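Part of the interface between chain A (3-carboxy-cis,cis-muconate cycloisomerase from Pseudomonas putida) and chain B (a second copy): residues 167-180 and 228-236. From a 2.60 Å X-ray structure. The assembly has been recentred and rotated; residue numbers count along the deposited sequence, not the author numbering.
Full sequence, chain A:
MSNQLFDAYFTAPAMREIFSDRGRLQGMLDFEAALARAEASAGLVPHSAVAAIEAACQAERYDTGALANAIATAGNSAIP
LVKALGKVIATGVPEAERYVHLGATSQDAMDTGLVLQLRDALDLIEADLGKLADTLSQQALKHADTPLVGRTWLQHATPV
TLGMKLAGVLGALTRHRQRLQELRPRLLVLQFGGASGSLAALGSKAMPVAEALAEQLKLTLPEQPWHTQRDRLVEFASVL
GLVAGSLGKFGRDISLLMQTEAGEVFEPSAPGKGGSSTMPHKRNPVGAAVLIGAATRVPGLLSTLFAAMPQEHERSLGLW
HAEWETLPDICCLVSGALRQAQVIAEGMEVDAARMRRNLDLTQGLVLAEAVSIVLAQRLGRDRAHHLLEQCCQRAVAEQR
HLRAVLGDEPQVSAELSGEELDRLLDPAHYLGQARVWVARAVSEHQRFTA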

# COMPACT_ATOMS: atom_id res chain seq x y z
N ALA A 167 -27.42 11.30 6.87
CA ALA A 167 -27.87 10.01 7.39
C ALA A 167 -26.96 8.88 6.91
O ALA A 167 -26.73 7.90 7.63
CB ALA A 167 -29.31 9.75 6.95
N GLY A 168 -26.44 9.00 5.69
CA GLY A 168 -25.55 7.99 5.15
C GLY A 168 -24.29 7.88 5.99
O GLY A 168 -23.81 6.78 6.28
N VAL A 169 -23.75 9.02 6.39
CA VAL A 169 -22.57 9.02 7.23
C VAL A 169 -22.98 8.40 8.56
O VAL A 169 -22.23 7.61 9.13
CB VAL A 169 -22.04 10.44 7.44
CG1 VAL A 169 -20.77 10.41 8.31
CG2 VAL A 169 -21.74 11.08 6.09
N LEU A 170 -24.16 8.74 9.05
CA LEU A 170 -24.63 8.17 10.31
C LEU A 170 -24.65 6.65 10.20
O LEU A 170 -24.16 5.94 11.08
CB LEU A 170 -26.04 8.67 10.66
CG LEU A 170 -26.63 8.02 11.92
CD1 LEU A 170 -25.68 8.22 13.10
CD2 LEU A 170 -28.01 8.61 12.20
N GLY A 171 -25.23 6.16 9.10
CA GLY A 171 -25.32 4.72 8.88
C GLY A 171 -23.98 4.03 9.03
O GLY A 171 -23.85 3.07 9.80
N ALA A 172 -22.99 4.52 8.30
CA ALA A 172 -21.64 3.96 8.34
C ALA A 172 -21.07 3.99 9.76
O ALA A 172 -20.52 2.99 10.22
CB ALA A 172 -20.71 4.73 7.38
N LEU A 173 -21.20 5.13 10.45
CA LEU A 173 -20.68 5.23 11.81
C LEU A 173 -21.32 4.20 12.75
O LEU A 173 -20.65 3.66 13.64
CB LEU A 173 -20.88 6.65 12.37
CG LEU A 173 -20.12 7.79 11.68
CD1 LEU A 173 -20.39 9.09 12.40
CD2 LEU A 173 -18.64 7.51 11.70
N THR A 174 -22.60 3.92 12.56
CA THR A 174 -23.28 2.95 13.42
C THR A 174 -22.66 1.58 13.17
O THR A 174 -22.34 0.85 14.11
CB THR A 174 -24.80 2.87 13.12
OG1 THR A 174 -25.40 4.14 13.41
CG2 THR A 174 -25.47 1.80 13.96
N ARG A 175 -22.49 1.24 11.90
CA ARG A 175 -21.89 -0.03 11.54
C ARG A 175 -20.48 -0.17 12.14
O ARG A 175 -20.07 -1.27 12.50
CB ARG A 175 -21.82 -0.18 10.02
CG ARG A 175 -23.01 -0.88 9.40
CD ARG A 175 -23.00 -0.70 7.90
NE ARG A 175 -23.82 0.45 7.52
CZ ARG A 175 -23.46 1.36 6.63
NH1 ARG A 175 -22.30 1.28 6.01
NH2 ARG A 175 -24.27 2.38 6.36
N HIS A 176 -19.73 0.93 12.25
CA HIS A 176 -18.39 0.86 12.83
C HIS A 176 -18.42 0.64 14.34
O HIS A 176 -17.54 -0.03 14.89
CB HIS A 176 -17.60 2.12 12.51
CG HIS A 176 -17.40 2.34 11.05
ND1 HIS A 176 -17.20 3.59 10.50
CD2 HIS A 176 -17.43 1.48 10.01
CE1 HIS A 176 -17.12 3.49 9.19
NE2 HIS A 176 -17.25 2.22 8.87
N ARG A 177 -19.42 1.21 15.01
CA ARG A 177 -19.56 1.06 16.45
C ARG A 177 -19.86 -0.41 16.71
O ARG A 177 -19.40 -1.01 17.68
CB ARG A 177 -20.71 1.91 16.97
CG ARG A 177 -20.59 3.37 16.56
CD ARG A 177 -21.76 4.17 17.09
NE ARG A 177 -21.72 4.28 18.55
CZ ARG A 177 -22.72 4.76 19.27
NH1 ARG A 177 -23.84 5.15 18.66
NH2 ARG A 177 -22.62 4.84 20.59
N GLN A 178 -20.63 -0.97 15.80
CA GLN A 178 -21.04 -2.35 15.85
C GLN A 178 -19.80 -3.23 15.74
O GLN A 178 -19.60 -4.15 16.53
CB GLN A 178 -21.98 -2.61 14.67
CG GLN A 178 -22.87 -3.84 14.73
CD GLN A 178 -23.70 -3.96 13.45
OE1 GLN A 178 -24.37 -2.99 13.04
NE2 GLN A 178 -23.66 -5.13 12.81
N ARG A 179 -18.98 -2.94 14.74
CA ARG A 179 -17.75 -3.69 14.50
C ARG A 179 -16.78 -3.60 15.69
O ARG A 179 -16.21 -4.61 16.11
CB ARG A 179 -17.08 -3.17 13.23
CG ARG A 179 -17.88 -3.44 11.96
CD ARG A 179 -17.30 -2.73 10.73
NE ARG A 179 -18.00 -3.14 9.52
CZ ARG A 179 -18.55 -2.30 8.64
NH1 ARG A 179 -18.47 -0.99 8.83
NH2 ARG A 179 -19.19 -2.77 7.57
N LEU A 180 -16.59 -2.40 16.23
CA LEU A 180 -15.70 -2.19 17.38
C LEU A 180 -16.22 -3.00 18.58
O LEU A 180 -15.45 -3.48 19.40
CB LEU A 180 -15.66 -0.70 17.77
CG LEU A 180 -14.46 0.19 17.43
CD1 LEU A 180 -13.61 -0.40 16.32
CD2 LEU A 180 -14.98 1.54 17.02
N THR B 228 -22.46 5.34 -2.24
CA THR B 228 -21.16 5.92 -1.92
C THR B 228 -20.65 5.64 -0.50
O THR B 228 -19.72 6.29 -0.02
CB THR B 228 -21.13 7.44 -2.15
OG1 THR B 228 -22.17 8.07 -1.39
CG2 THR B 228 -21.31 7.75 -3.64
N GLN B 229 -21.28 4.69 0.19
CA GLN B 229 -20.83 4.28 1.51
C GLN B 229 -20.41 2.83 1.25
O GLN B 229 -21.24 1.93 1.25
CB GLN B 229 -21.96 4.35 2.52
CG GLN B 229 -22.46 5.77 2.82
CD GLN B 229 -21.44 6.63 3.55
OE1 GLN B 229 -20.53 6.13 4.23
NE2 GLN B 229 -21.58 7.94 3.42
N ARG B 230 -19.12 2.63 1.00
CA ARG B 230 -18.56 1.33 0.65
C ARG B 230 -17.96 0.47 1.76
O ARG B 230 -17.37 -0.58 1.47
CB ARG B 230 -17.50 1.54 -0.44
CG ARG B 230 -17.83 2.65 -1.43
CD ARG B 230 -19.11 2.35 -2.20
NE ARG B 230 -18.90 1.37 -3.26
CZ ARG B 230 -19.89 0.67 -3.83
NH1 ARG B 230 -21.15 0.85 -3.44
NH2 ARG B 230 -19.62 -0.19 -4.81
N ASP B 231 -18.10 0.87 3.02
CA ASP B 231 -17.52 0.09 4.11
C ASP B 231 -17.86 -1.40 4.12
O ASP B 231 -17.07 -2.22 4.59
CB ASP B 231 -17.91 0.70 5.45
CG ASP B 231 -19.40 0.70 5.66
OD1 ASP B 231 -19.88 0.03 6.61
OD2 ASP B 231 -20.09 1.36 4.85
N ARG B 232 -19.03 -1.78 3.62
CA ARG B 232 -19.39 -3.19 3.62
C ARG B 232 -18.45 -4.00 2.74
O ARG B 232 -18.02 -5.08 3.11
CB ARG B 232 -20.84 -3.38 3.16
CG ARG B 232 -21.86 -3.08 4.24
CD ARG B 232 -23.29 -3.10 3.70
NE ARG B 232 -23.89 -1.78 3.80
CZ ARG B 232 -24.95 -1.49 4.56
NH1 ARG B 232 -25.53 -2.43 5.28
NH2 ARG B 232 -25.40 -0.24 4.59
N LEU B 233 -18.12 -3.46 1.57
CA LEU B 233 -17.24 -4.18 0.66
C LEU B 233 -15.81 -4.19 1.16
O LEU B 233 -15.13 -5.21 1.08
CB LEU B 233 -17.30 -3.54 -0.74
CG LEU B 233 -18.67 -3.45 -1.43
CD1 LEU B 233 -18.52 -2.92 -2.85
CD2 LEU B 233 -19.32 -4.83 -1.46
N VAL B 234 -15.35 -3.06 1.69
CA VAL B 234 -13.99 -2.97 2.17
C VAL B 234 -13.79 -3.88 3.38
O VAL B 234 -12.73 -4.48 3.55
CB VAL B 234 -13.63 -1.50 2.51
CG1 VAL B 234 -12.22 -1.41 3.09
CG2 VAL B 234 -13.71 -0.66 1.25
N GLU B 235 -14.82 -4.00 4.21
CA GLU B 235 -14.69 -4.87 5.38
C GLU B 235 -14.47 -6.31 4.92
O GLU B 235 -13.58 -7.00 5.41
CB GLU B 235 -15.93 -4.79 6.26
CG GLU B 235 -16.00 -5.94 7.26
CD GLU B 235 -17.21 -5.86 8.18
OE1 GLU B 235 -18.32 -5.53 7.71
OE2 GLU B 235 -17.03 -6.16 9.39
N PHE B 236 -15.29 -6.77 3.97
CA PHE B 236 -15.16 -8.13 3.46
C PHE B 236 -13.76 -8.38 2.91
O PHE B 236 -13.16 -9.42 3.16
CB PHE B 236 -16.19 -8.38 2.36
CG PHE B 236 -16.09 -9.74 1.73
CD1 PHE B 236 -16.34 -10.88 2.48
CD2 PHE B 236 -15.75 -9.87 0.39
CE1 PHE B 236 -16.28 -12.14 1.90
CE2 PHE B 236 -15.69 -11.13 -0.20
CZ PHE B 236 -15.95 -12.27 0.56

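Charge pairing holds these stretches together, and Asp B231 is its centre. The two stretches bury 454 Å² between them, and Asp B231, Arg A175 and Arg A179 are all buried, so the pairing of their charges matters. Asp B231 sits in the first turn of its helix, with its side chain among Ala A172, Arg A175, His A176 and Arg A179. Both carboxylate oxygens are used. Arg A175 NH1 makes a salt bridge to Asp B231 OD2 at 2.5 Å and a weak hydrogen bond to Asp B231 OD1 at 2.8 Å. Arg A179 NH1 and NH2 both donate to Asp B231 OD1, at 2.8 and 3.0 Å.

Arg A179 is extended, chi2 and chi3 both t, and its guanidinium edge meets Asp B231 and Glu B235. Arg A179 NH2 donates to Glu B235 OE1 at 2.9 Å, and Arg A179 NE adds a weak bond to the same oxygen at 3.0 Å. Each of its three nitrogens thus donates at least one hydrogen bond. Glu B235 lies one helical turn after Asp B231, which suits this shared grip.

The guanidinium of Arg A175 also stacks on that of Arg B232, centres 3.8 Å apart. Arg A175 NH2 and Arg B232 NH2 are 3.4 Å apart and both are donors, so no hydrogen bond forms; the carboxylate of Asp B231 lies at the edge of the Arg A175 guanidinium, supplying nearby negative charge. Arg A175 NH2 is satisfied elsewhere in the structure.

Gln B229 packs against the helix without hydrogen-bonding to it. Ala A172 points toward chain B, and Ala A172 CB is 3.5 Å from Gln B229 OE1.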